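Local coordinates for FMN-dependent NADH:quinone oxidoreductase 1 (Bacillus anthracis, PDB 3U7I), which probably reduces quinones and cleaves the azo bond of aromatic azo compounds, with NADH as electron donor and FMN as cofactor, at residues 8-13 / 96-101; 28-33 / 208-213; 37-42 / 214-219; 100-105 / 144-149. One frame throughout, in Å; residues are numbered along the deposited sequence.

Contact 1 (8-13 / 96-101)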
loop_
_atom_site.group_PDB
_atom_site.type_symbol
_atom_site.label_atom_id
_atom_site.label_comp_id
_atom_site.label_asym_id
_atom_site.label_seq_id
_atom_site.Cartn_x
_atom_site.Cartn_y
_atom_site.Cartn_z
ATOM N N LEU C 8 12.890 12.999 11.762
ATOM C CA LEU C 8 12.887 12.711 10.337
ATOM C C LEU C 8 11.495 12.915 9.745
ATOM O O LEU C 8 10.521 12.309 10.194
ATOM C CB LEU C 8 13.398 11.286 10.065
ATOM C CG LEU C 8 13.363 10.740 8.630
ATOM C CD1 LEU C 8 14.266 11.540 7.688
ATOM C CD2 LEU C 8 13.721 9.250 8.604
ATOM N N ILE C 9 11.416 13.787 8.747
ATOM C CA ILE C 9 10.178 14.003 8.005
ATOM C C ILE C 9 10.114 13.003 6.855
ATOM O O ILE C 9 11.012 12.964 6.005
ATOM C CB ILE C 9 10.083 15.445 7.412
ATOM C CG1 ILE C 9 10.594 16.499 8.407
ATOM C CG2 ILE C 9 8.648 15.739 6.931
ATOM C CD1 ILE C 9 9.909 16.453 9.754
ATOM N N ILE C 10 9.062 12.190 6.849
ATOM C CA ILE C 10 8.781 11.285 5.739
ATOM C C ILE C 10 7.572 11.824 4.976
ATOM O O ILE C 10 6.422 11.639 5.387
ATOM C CB ILE C 10 8.507 9.851 6.220
ATOM C CG1 ILE C 10 9.685 9.330 7.046
ATOM C CG2 ILE C 10 8.205 8.935 5.029
ATOM C CD1 ILE C 10 9.280 8.316 8.110
ATOM N N ASN C 11 7.855 12.529 3.885
ATOM C CA ASN C 11 6.825 13.183 3.093
ATOM C C ASN C 11 6.298 12.268 1.979
ATOM O O ASN C 11 6.977 12.047 0.973
ATOM C CB ASN C 11 7.381 14.484 2.516
ATOM C CG ASN C 11 6.386 15.208 1.634
ATOM O OD1 ASN C 11 5.234 14.786 1.484
ATOM N ND2 ASN C 11 6.825 16.326 1.054
ATOM N N ALA C 12 5.092 11.744 2.159
ATOM C CA ALA C 12 4.528 10.789 1.195
ATOM C C ALA C 12 3.559 11.433 0.182
ATOM O O ALA C 12 2.753 10.740 -0.450
ATOM C CB ALA C 12 3.851 9.632 1.928
ATOM N N HIS C 13 3.636 12.752 0.028
ATOM C CA HIS C 13 2.741 13.465 -0.875
ATOM C C HIS C 13 3.324 13.555 -2.286
ATOM O O HIS C 13 4.417 14.060 -2.465
ATOM C CB HIS C 13 2.449 14.873 -0.350
ATOM C CG HIS C 13 1.136 15.421 -0.818
ATOM N ND1 HIS C 13 0.828 15.573 -2.154
ATOM C CD2 HIS C 13 0.043 15.830 -0.132
ATOM C CE1 HIS C 13 -0.395 16.061 -2.271
ATOM N NE2 HIS C 13 -0.894 16.225 -1.060
ATOM N N ASN C 96 14.817 9.555 16.335
ATOM C CA ASN C 96 13.945 9.063 17.404
ATOM C C ASN C 96 12.558 9.707 17.385
ATOM O O ASN C 96 11.705 9.392 18.219
ATOM C CB ASN C 96 14.600 9.168 18.789
ATOM C CG ASN C 96 14.576 10.565 19.337
ATOM O OD1 ASN C 96 14.875 11.520 18.630
ATOM N ND2 ASN C 96 14.203 10.699 20.607
ATOM N N THR C 97 12.343 10.599 16.418
ATOM C CA THR C 97 11.039 11.222 16.182
ATOM C C THR C 97 10.741 11.185 14.680
ATOM O O THR C 97 11.573 11.597 13.859
ATOM C CB THR C 97 10.988 12.688 16.717
ATOM O OG1 THR C 97 11.277 12.712 18.124
ATOM C CG2 THR C 97 9.617 13.322 16.462
ATOM N N TYR C 98 9.567 10.671 14.316
ATOM C CA TYR C 98 9.199 10.522 12.911
ATOM C C TYR C 98 7.941 11.319 12.619
ATOM O O TYR C 98 7.011 11.331 13.427
ATOM C CB TYR C 98 8.942 9.049 12.564
ATOM C CG TYR C 98 10.108 8.132 12.864
ATOM C CD1 TYR C 98 11.187 8.031 11.978
ATOM C CD2 TYR C 98 10.137 7.367 14.031
ATOM C CE1 TYR C 98 12.267 7.199 12.252
ATOM C CE2 TYR C 98 11.207 6.532 14.316
ATOM C CZ TYR C 98 12.274 6.448 13.421
ATOM O OH TYR C 98 13.348 5.615 13.692
ATOM N N VAL C 99 7.908 11.991 11.470
ATOM C CA VAL C 99 6.678 12.656 11.027
ATOM C C VAL C 99 6.305 12.206 9.614
ATOM O O VAL C 99 7.028 12.494 8.656
ATOM C CB VAL C 99 6.776 14.210 11.088
ATOM C CG1 VAL C 99 5.442 14.854 10.667
ATOM C CG2 VAL C 99 7.166 14.669 12.494
ATOM N N ILE C 100 5.185 11.496 9.491
ATOM C CA ILE C 100 4.688 11.056 8.187
ATOM C C ILE C 100 3.579 11.973 7.668
ATOM O O ILE C 100 2.581 12.212 8.350
ATOM C CB ILE C 100 4.186 9.581 8.221
ATOM C CG1 ILE C 100 5.357 8.631 8.494
ATOM C CG2 ILE C 100 3.447 9.227 6.910
ATOM C CD1 ILE C 100 4.986 7.153 8.540
ATOM N N VAL C 101 3.774 12.489 6.457
ATOM C CA VAL C 101 2.785 13.345 5.800
ATOM C C VAL C 101 2.215 12.627 4.568
ATOM O O VAL C 101 2.957 12.225 3.671
ATOM C CB VAL C 101 3.402 14.714 5.386
ATOM C CG1 VAL C 101 2.318 15.709 4.942
ATOM C CG2 VAL C 101 4.250 15.291 6.541
#
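L8 to N11 pair with Y98 to V101 as neighbouring parallel strands in the middle of the five-stranded sheet of this flavodoxin-like fold. Five backbone hydrogen bonds join them, in the usual parallel pattern where one residue of each bridge turns both its N-H and its C=O to the other strand. L8 N gives to T97 O (2.8 Å) and L8 O takes V99 N; I10 N gives to V99 O (2.7 Å) and I10 O takes V101 N. The backbone groups of I9 and N11 instead serve strand 43-48, I9 bonding E45 and I47, N11 bonding I47 and L49. Y98 CA and I100 CA add weaker C-H contacts to L8 O and I10 O.

On one face the side chains of I10 and I100 lie side by side, with I10 CD1 at 4.0 Å from I100 CG1, while the Y98 ring is approached by L8 CB and I10 CD1. The opposite face carries I9 and V99, also side by side, I9 CD1 resting at 4.1 Å from V99 CB. The buried polar ends find partners beyond the two strands: Y98 OH meets F92 O and R142, T97 OG1 meets R143, and N11 ND2 bonds V16 O and N48 OD1.

Where the strand ends, A12 N still reaches V101 O at 2.7 Å, bringing A12 CB close to the same oxygen. H13, beside the predicted FMN-binding S23, is set by an Asx turn: its N-H gives to N11 OD1 at 3.0 Å, from above the plane of that carboxamide.

Contact 2 (28-33 / 208-213)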
loop_
_atom_site.group_PDB
_atom_site.type_symbol
_atom_site.label_atom_id
_atom_site.label_comp_id
_atom_site.label_asym_id
_atom_site.label_seq_id
_atom_site.Cartn_x
_atom_site.Cartn_y
_atom_site.Cartn_z
ATOM N N LYS C 28 3.450 22.117 7.475
ATOM C CA LYS C 28 4.259 23.329 7.566
ATOM C C LYS C 28 3.921 24.124 8.832
ATOM O O LYS C 28 4.797 24.720 9.469
ATOM C CB LYS C 28 4.091 24.180 6.307
ATOM C CG LYS C 28 4.705 23.555 5.057
ATOM C CD LYS C 28 3.950 24.000 3.798
ATOM C CE LYS C 28 4.876 24.625 2.766
ATOM N NZ LYS C 28 5.558 25.835 3.318
ATOM N N HIS C 29 2.648 24.106 9.209
ATOM C CA HIS C 29 2.221 24.712 10.464
ATOM C C HIS C 29 2.854 23.961 11.639
ATOM O O HIS C 29 3.382 24.586 12.563
ATOM C CB HIS C 29 0.697 24.703 10.576
ATOM C CG HIS C 29 0.167 25.558 11.687
ATOM N ND1 HIS C 29 0.072 26.929 11.590
ATOM C CD2 HIS C 29 -0.296 25.234 12.919
ATOM C CE1 HIS C 29 -0.426 27.413 12.716
ATOM N NE2 HIS C 29 -0.651 26.405 13.541
ATOM N N PHE C 30 2.804 22.627 11.592
ATOM C CA PHE C 30 3.481 21.800 12.589
ATOM C C PHE C 30 4.970 22.152 12.696
ATOM O O PHE C 30 5.486 22.369 13.797
ATOM C CB PHE C 30 3.325 20.297 12.300
ATOM C CG PHE C 30 4.265 19.430 13.107
ATOM C CD1 PHE C 30 3.973 19.101 14.426
ATOM C CD2 PHE C 30 5.458 18.975 12.560
ATOM C CE1 PHE C 30 4.849 18.317 15.176
ATOM C CE2 PHE C 30 6.340 18.202 13.306
ATOM C CZ PHE C 30 6.032 17.869 14.614
ATOM N N LEU C 31 5.654 22.209 11.554
ATOM C CA LEU C 31 7.105 22.376 11.553
ATOM C C LEU C 31 7.534 23.720 12.136
ATOM O O LEU C 31 8.520 23.802 12.876
ATOM C CB LEU C 31 7.677 22.183 10.147
ATOM C CG LEU C 31 9.204 22.065 10.063
ATOM C CD1 LEU C 31 9.703 20.833 10.810
ATOM C CD2 LEU C 31 9.666 22.039 8.612
ATOM N N GLU C 32 6.790 24.768 11.801
ATOM C CA GLU C 32 7.044 26.097 12.351
ATOM C C GLU C 32 6.892 26.083 13.869
ATOM O O GLU C 32 7.746 26.585 14.603
ATOM C CB GLU C 32 6.084 27.110 11.731
ATOM C CG GLU C 32 6.303 28.543 12.191
ATOM C CD GLU C 32 5.321 29.523 11.561
ATOM O OE1 GLU C 32 4.529 29.111 10.681
ATOM O OE2 GLU C 32 5.344 30.711 11.950
ATOM N N SER C 33 5.797 25.489 14.330
ATOM C CA SER C 33 5.511 25.342 15.756
ATOM C C SER C 33 6.567 24.490 16.490
ATOM O O SER C 33 7.071 24.874 17.557
ATOM C CB SER C 33 4.111 24.740 15.928
ATOM O OG SER C 33 3.750 24.632 17.290
ATOM N N GLU C 208 -0.550 21.289 19.542
ATOM C CA GLU C 208 -0.524 20.444 20.726
ATOM C C GLU C 208 0.464 19.282 20.577
ATOM O O GLU C 208 1.129 18.908 21.542
ATOM C CB GLU C 208 -1.933 19.932 21.032
ATOM C CG GLU C 208 -2.912 21.038 21.402
ATOM C CD GLU C 208 -4.369 20.635 21.217
ATOM O OE1 GLU C 208 -4.685 19.946 20.219
ATOM O OE2 GLU C 208 -5.204 21.018 22.068
ATOM N N ALA C 209 0.561 18.717 19.370
ATOM C CA ALA C 209 1.519 17.642 19.085
ATOM C C ALA C 209 2.961 18.140 19.135
ATOM O O ALA C 209 3.854 17.437 19.611
ATOM C CB ALA C 209 1.229 17.010 17.724
ATOM N N ALA C 210 3.178 19.355 18.631
ATOM C CA ALA C 210 4.490 19.997 18.657
ATOM C C ALA C 210 4.977 20.212 20.092
ATOM O O ALA C 210 6.132 19.921 20.410
ATOM C CB ALA C 210 4.445 21.320 17.900
ATOM N N SER C 211 4.093 20.726 20.948
ATOM C CA SER C 211 4.387 20.898 22.371
ATOM C C SER C 211 4.736 19.561 23.013
ATOM O O SER C 211 5.738 19.437 23.726
ATOM C CB SER C 211 3.180 21.490 23.106
ATOM O OG SER C 211 2.943 22.824 22.710
ATOM N N ARG C 212 3.883 18.568 22.774
ATOM C CA ARG C 212 4.086 17.236 23.320
ATOM C C ARG C 212 5.450 16.679 22.912
ATOM O O ARG C 212 6.257 16.303 23.770
ATOM C CB ARG C 212 2.962 16.287 22.876
ATOM C CG ARG C 212 3.042 14.891 23.505
ATOM C CD ARG C 212 1.850 14.018 23.128
ATOM N NE ARG C 212 1.810 13.731 21.700
ATOM C CZ ARG C 212 2.543 12.797 21.100
ATOM N NH1 ARG C 212 3.394 12.057 21.802
ATOM N NH2 ARG C 212 2.433 12.611 19.792
ATOM N N LEU C 213 5.713 16.644 21.606
ATOM C CA LEU C 213 6.947 16.045 21.101
ATOM C C LEU C 213 8.199 16.781 21.580
ATOM O O LEU C 213 9.228 16.159 21.826
ATOM C CB LEU C 213 6.926 15.929 19.569
ATOM C CG LEU C 213 5.981 14.884 18.949
ATOM C CD1 LEU C 213 5.880 15.066 17.437
ATOM C CD2 LEU C 213 6.410 13.456 19.299
#
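The ring of F30 meets the helix 208-213 with its outer atoms, A209 C lying at its edge near the ring plane. A210 CA and L213 CD1 approach obliquely, the first at 3.9 Å from F30 CE1 and the second at 4.0 Å from F30 CZ. The other flat group here, the guanidinium of R212, has L213 CG of its own helix above one face, toward the rim; NH1 forms a salt bridge with D181 and NH2 a hydrogen bond with Q183.

CG of F30 stands anti to the backbone N (chi1 167°), and the end of the side chain comes nearer the second helix than its CB direction, off to one side, would suggest. The side chains of F30 and L213 cross at about a right angle. One turn further on, S33 points at A210, and its OG sits 3.4 Å from A210 CB, a van der Waals contact. The small A210 side chain thus fits against both F30 and S33, and the S33 and A210 CA atoms come within 6.2 Å. Packing alone joins these segments, whose axes approach to 9.0 Å at an angle of 39°.

Helices 22-37 and 195-214 lie together on one side of the central parallel sheet. F30 and A209 both rest on L145 of strand 143-149, Y34 covers L213 and meets the F30 ring, and V206 packs on F30 from the preceding turn of helix 195-214.

Contact 3 (37-42 / 214-219)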
loop_
_atom_site.group_PDB
_atom_site.type_symbol
_atom_site.label_atom_id
_atom_site.label_comp_id
_atom_site.label_asym_id
_atom_site.label_seq_id
_atom_site.Cartn_x
_atom_site.Cartn_y
_atom_site.Cartn_z
ATOM N N LEU C 37 10.006 25.104 19.677
ATOM C CA LEU C 37 10.025 24.424 20.972
ATOM C C LEU C 37 11.199 23.450 21.176
ATOM O O LEU C 37 11.610 23.209 22.311
ATOM C CB LEU C 37 8.687 23.710 21.215
ATOM C CG LEU C 37 7.433 24.587 21.213
ATOM C CD1 LEU C 37 6.193 23.710 21.188
ATOM C CD2 LEU C 37 7.411 25.536 22.403
ATOM N N ILE C 38 11.732 22.901 20.082
ATOM C CA ILE C 38 12.820 21.923 20.178
ATOM C C ILE C 38 14.077 22.523 20.814
ATOM O O ILE C 38 14.380 23.706 20.629
ATOM C CB ILE C 38 13.184 21.254 18.803
ATOM C CG1 ILE C 38 13.644 22.282 17.768
ATOM C CG2 ILE C 38 12.020 20.433 18.253
ATOM C CD1 ILE C 38 13.886 21.663 16.412
ATOM N N SER C 39 14.794 21.699 21.571
ATOM C CA SER C 39 16.076 22.091 22.148
ATOM C C SER C 39 17.107 22.272 21.036
ATOM O O SER C 39 16.918 21.788 19.919
ATOM C CB SER C 39 16.553 21.044 23.156
ATOM O OG SER C 39 15.694 21.004 24.285
ATOM N N ASN C 40 18.192 22.975 21.343
ATOM C CA ASN C 40 19.209 23.283 20.340
ATOM C C ASN C 40 19.982 22.041 19.870
ATOM O O ASN C 40 20.697 22.082 18.868
ATOM C CB ASN C 40 20.161 24.380 20.843
ATOM C CG ASN C 40 20.852 24.009 22.150
ATOM O OD1 ASN C 40 20.256 23.392 23.035
ATOM N ND2 ASN C 40 22.118 24.393 22.278
ATOM N N ASN C 41 19.829 20.933 20.589
ATOM C CA ASN C 41 20.515 19.703 20.200
ATOM C C ASN C 41 19.801 18.933 19.093
ATOM O O ASN C 41 20.355 17.983 18.525
ATOM C CB ASN C 41 20.772 18.799 21.411
ATOM C CG ASN C 41 19.496 18.313 22.073
ATOM O OD1 ASN C 41 18.397 18.412 21.518
ATOM N ND2 ASN C 41 19.641 17.767 23.276
ATOM N N GLU C 42 18.574 19.350 18.783
ATOM C CA GLU C 42 17.738 18.627 17.825
ATOM C C GLU C 42 18.025 19.030 16.390
ATOM O O GLU C 42 18.033 20.221 16.066
ATOM C CB GLU C 42 16.252 18.881 18.111
ATOM C CG GLU C 42 15.307 18.035 17.258
ATOM C CD GLU C 42 15.168 16.614 17.792
ATOM O OE1 GLU C 42 15.581 16.372 18.944
ATOM O OE2 GLU C 42 14.644 15.740 17.068
ATOM N N ALA C 214 8.098 18.101 21.715
ATOM C CA ALA C 214 9.212 18.923 22.186
ATOM C C ALA C 214 9.257 18.941 23.705
ATOM O O ALA C 214 10.239 19.392 24.304
ATOM C CB ALA C 214 9.093 20.336 21.652
ATOM N N ASN C 215 8.185 18.444 24.315
ATOM C CA ASN C 215 8.063 18.375 25.765
ATOM C C ASN C 215 8.053 19.758 26.415
ATOM O O ASN C 215 8.584 19.947 27.515
ATOM C CB ASN C 215 9.170 17.511 26.363
ATOM C CG ASN C 215 8.867 17.086 27.783
ATOM O OD1 ASN C 215 7.707 17.038 28.193
ATOM N ND2 ASN C 215 9.909 16.774 28.545
ATOM N N LYS C 216 7.445 20.716 25.718
ATOM C CA LYS C 216 7.303 22.084 26.216
ATOM C C LYS C 216 5.820 22.447 26.354
ATOM O O LYS C 216 4.951 21.831 25.729
ATOM C CB LYS C 216 7.980 23.081 25.266
ATOM C CG LYS C 216 9.449 22.816 24.981
ATOM C CD LYS C 216 10.351 23.412 26.045
ATOM C CE LYS C 216 11.826 23.164 25.726
ATOM N NZ LYS C 216 12.282 23.815 24.459
ATOM N N TYR C 217 5.536 23.447 27.177
ATOM C CA TYR C 217 4.197 23.987 27.262
ATOM C C TYR C 217 4.291 25.473 26.944
ATOM O O TYR C 217 5.094 26.192 27.538
ATOM C CB TYR C 217 3.600 23.757 28.656
ATOM C CG TYR C 217 2.104 24.006 28.719
ATOM C CD1 TYR C 217 1.197 22.959 28.593
ATOM C CD2 TYR C 217 1.599 25.292 28.883
ATOM C CE1 TYR C 217 -0.165 23.185 28.638
ATOM C CE2 TYR C 217 0.237 25.528 28.922
ATOM C CZ TYR C 217 -0.639 24.470 28.804
ATOM O OH TYR C 217 -1.996 24.702 28.851
ATOM N N ILE C 218 3.491 25.936 25.995
ATOM C CA ILE C 218 3.493 27.351 25.644
ATOM C C ILE C 218 2.174 28.010 26.075
ATOM O O ILE C 218 1.105 27.413 25.952
ATOM C CB ILE C 218 3.810 27.556 24.136
ATOM C CG1 ILE C 218 4.124 29.018 23.837
ATOM C CG2 ILE C 218 2.684 27.028 23.255
ATOM C CD1 ILE C 218 4.860 29.197 22.537
ATOM N N PHE C 219 2.264 29.225 26.606
ATOM C CA PHE C 219 1.111 29.913 27.195
ATOM C C PHE C 219 1.173 31.424 26.962
ATOM O O PHE C 219 2.230 32.044 27.097
ATOM C CB PHE C 219 1.024 29.599 28.700
ATOM C CG PHE C 219 0.266 30.628 29.518
ATOM C CD1 PHE C 219 -1.121 30.621 29.569
ATOM C CD2 PHE C 219 0.948 31.573 30.276
ATOM C CE1 PHE C 219 -1.813 31.556 30.340
ATOM C CE2 PHE C 219 0.262 32.511 31.049
ATOM C CZ PHE C 219 -1.117 32.504 31.078
#
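L37 overlaps A214 and the aliphatic part of K216: its CB meets A214 CB at 3.4 Å, tighter than usual for two carbons, while its CD2 lies 3.8 Å from K216 CB. The L37 and K216 side chains run antiparallel past one another. I218 CD1 makes a looser contact with L37 CD2 at 4.5 Å. I38 N also lies 4.0 Å from A214 CB.

The K216 chain bends at chi2 (-85°), which turns CD, and again at chi4, which turns NZ; K216 CG and CE both lie close to L37 O, CE at 3.4 Å. NZ is modelled as a donor to the same oxygen, but at a separation too short to be reliable, so the detail of this bond is doubtful. Several exposed residues here, K216 and I218 among them, touch crystal neighbours, which may influence their positions.

This surface contact, away from the predicted FMN site, joins the loop between helix 22-37 and strand 43-48 to the tail following helix 195-214. Each loop has a standard turn: S39 to E42 form a type I beta turn, and N215, with positive phi, ends its helix in a Schellman motif.

Contact 4 (100-105 / 144-149)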
loop_
_atom_site.group_PDB
_atom_site.type_symbol
_atom_site.label_atom_id
_atom_site.label_comp_id
_atom_site.label_asym_id
_atom_site.label_seq_id
_atom_site.Cartn_x
_atom_site.Cartn_y
_atom_site.Cartn_z
ATOM N N ILE C 100 5.185 11.496 9.491
ATOM C CA ILE C 100 4.688 11.056 8.187
ATOM C C ILE C 100 3.579 11.973 7.668
ATOM O O ILE C 100 2.581 12.212 8.350
ATOM C CB ILE C 100 4.186 9.581 8.221
ATOM C CG1 ILE C 100 5.357 8.631 8.494
ATOM C CG2 ILE C 100 3.447 9.227 6.910
ATOM C CD1 ILE C 100 4.986 7.153 8.540
ATOM N N VAL C 101 3.774 12.489 6.457
ATOM C CA VAL C 101 2.785 13.345 5.800
ATOM C C VAL C 101 2.215 12.627 4.568
ATOM O O VAL C 101 2.957 12.225 3.671
ATOM C CB VAL C 101 3.402 14.714 5.386
ATOM C CG1 VAL C 101 2.318 15.709 4.942
ATOM C CG2 VAL C 101 4.250 15.291 6.541
ATOM N N LEU C 102 0.900 12.457 4.526
ATOM C CA LEU C 102 0.288 11.780 3.389
ATOM C C LEU C 102 -1.122 12.255 3.120
ATOM O O LEU C 102 -1.848 12.631 4.050
ATOM C CB LEU C 102 0.254 10.265 3.605
ATOM C CG LEU C 102 -0.748 9.744 4.640
ATOM C CD1 LEU C 102 -1.036 8.257 4.425
ATOM C CD2 LEU C 102 -0.226 10.015 6.049
ATOM N N PRO C 103 -1.504 12.260 1.832
ATOM C CA PRO C 103 -2.912 12.308 1.439
ATOM C C PRO C 103 -3.448 10.880 1.430
ATOM O O PRO C 103 -2.749 9.969 0.984
ATOM C CB PRO C 103 -2.858 12.866 0.016
ATOM C CG PRO C 103 -1.553 12.416 -0.512
ATOM C CD PRO C 103 -0.603 12.367 0.668
ATOM N N LEU C 104 -4.654 10.685 1.947
ATOM C CA LEU C 104 -5.302 9.382 1.895
ATOM C C LEU C 104 -6.032 9.253 0.569
ATOM O O LEU C 104 -7.017 9.967 0.320
ATOM C CB LEU C 104 -6.295 9.213 3.050
ATOM C CG LEU C 104 -7.037 7.877 3.103
ATOM C CD1 LEU C 104 -6.049 6.724 3.222
ATOM C CD2 LEU C 104 -8.023 7.854 4.258
ATOM N N HIS C 105 -5.534 8.367 -0.294
ATOM C CA HIS C 105 -6.233 8.061 -1.532
ATOM C C HIS C 105 -6.468 6.567 -1.615
ATOM O O HIS C 105 -5.535 5.776 -1.465
ATOM C CB HIS C 105 -5.453 8.539 -2.757
ATOM C CG HIS C 105 -6.268 8.541 -4.016
ATOM N ND1 HIS C 105 -7.535 9.089 -4.083
ATOM C CD2 HIS C 105 -6.006 8.051 -5.252
ATOM C CE1 HIS C 105 -8.013 8.941 -5.308
ATOM N NE2 HIS C 105 -7.104 8.318 -6.037
HETATM N N MSE C 144 6.199 8.758 16.880
HETATM C CA MSE C 144 5.697 8.901 15.519
HETATM C C MSE C 144 4.443 9.767 15.491
HETATM O O MSE C 144 3.529 9.594 16.301
HETATM C CB MSE C 144 5.415 7.528 14.889
HETATM C CG MSE C 144 4.501 7.567 13.656
HETATM SE SE MSE C 144 5.306 8.219 11.974
HETATM C CE MSE C 144 6.635 6.810 11.693
ATOM N N LEU C 145 4.420 10.707 14.551
ATOM C CA LEU C 145 3.251 11.537 14.289
ATOM C C LEU C 145 2.882 11.380 12.826
ATOM O O LEU C 145 3.729 11.527 11.945
ATOM C CB LEU C 145 3.533 13.005 14.601
ATOM C CG LEU C 145 2.406 13.987 14.266
ATOM C CD1 LEU C 145 1.233 13.841 15.243
ATOM C CD2 LEU C 145 2.936 15.421 14.259
ATOM N N VAL C 146 1.619 11.067 12.560
ATOM C CA VAL C 146 1.145 10.961 11.186
ATOM C C VAL C 146 0.207 12.128 10.885
ATOM O O VAL C 146 -0.711 12.401 11.660
ATOM C CB VAL C 146 0.409 9.624 10.951
ATOM C CG1 VAL C 146 -0.178 9.578 9.542
ATOM C CG2 VAL C 146 1.346 8.455 11.185
ATOM N N ILE C 147 0.461 12.836 9.789
ATOM C CA ILE C 147 -0.411 13.923 9.357
ATOM C C ILE C 147 -1.140 13.483 8.090
ATOM O O ILE C 147 -0.547 13.406 7.013
ATOM C CB ILE C 147 0.389 15.230 9.088
ATOM C CG1 ILE C 147 0.961 15.779 10.403
ATOM C CG2 ILE C 147 -0.499 16.273 8.418
ATOM C CD1 ILE C 147 1.920 16.939 10.220
ATOM N N GLN C 148 -2.436 13.222 8.214
ATOM C CA GLN C 148 -3.222 12.677 7.098
ATOM C C GLN C 148 -4.390 13.563 6.684
ATOM O O GLN C 148 -5.253 13.879 7.506
ATOM C CB GLN C 148 -3.749 11.277 7.460
ATOM C CG GLN C 148 -4.682 10.633 6.424
ATOM C CD GLN C 148 -5.161 9.248 6.858
ATOM O OE1 GLN C 148 -4.513 8.236 6.567
ATOM N NE2 GLN C 148 -6.293 9.198 7.564
ATOM N N ALA C 149 -4.419 13.956 5.410
ATOM C CA ALA C 149 -5.546 14.708 4.853
ATOM C C ALA C 149 -6.417 13.752 4.073
ATOM O O ALA C 149 -5.900 12.938 3.302
ATOM C CB ALA C 149 -5.056 15.823 3.936
#
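I100 packs against the selenium end of M144, a selenomethionine: in the conformer described, M144 SE and CE lie against I100 CG1 and CD1, though the exact distances are uncertain because a second conformer was deposited. Bends at chi2 and chi3 fold the M144 chain back toward I100. Next along this face, L102 CD2 lies 3.5 Å from V146 CG1 and also touches Q148 CB, the end of L102 coming nearer strand 144-149 than its CB direction would suggest. Further out, L104 lies against the amide end of Q148, its CD2 4.0 Å from Q148 NE2. That carboxamide is held by S166 at OE1 and E164 at NE2.

Beneath the side chains runs a parallel ladder. I100 and L102 each use both backbone groups: L145 O and I147 O accept from their N-H groups, and their oxygens accept from I147 N and A149 N. The bond from I147 N to I100 O is almost straight at 178°. L104 N continues the ladder to A149 O at 2.9 Å.

Beyond the strand, H105 O bonds K114 of the second subunit. Strand 97-103 lies between strands 6-11 and 143-149. Helix 165-177 covers the face of I100 and M144 through L170 and F174; on the opposite face helix 22-37 meets V101 and A149 through S23, a predicted FMN-binding residue.

How the contacts relate
From the N terminus, strand 6-11 leads into helix 22-37 and its following loop, which supply the first halves of contacts 1, 2 and 3. Contact 1 closes its loop first, when strand 97-103 returns beside 6-11. Contact 4 begins on that same strand, sharing I100 and V101, and closes a shorter loop with strand 143-149. Contacts 2 and 3 close only at the C-terminal helix and its tail, so both cross contact 1 and enclose contact 4. Contacts 1 and 4 build three adjacent strands; contact 2 lays two helices over them, F30 touching V99, L145 and I147; contact 3 joins the loop and tail that follow those helices at the surface, L37 packing on S211.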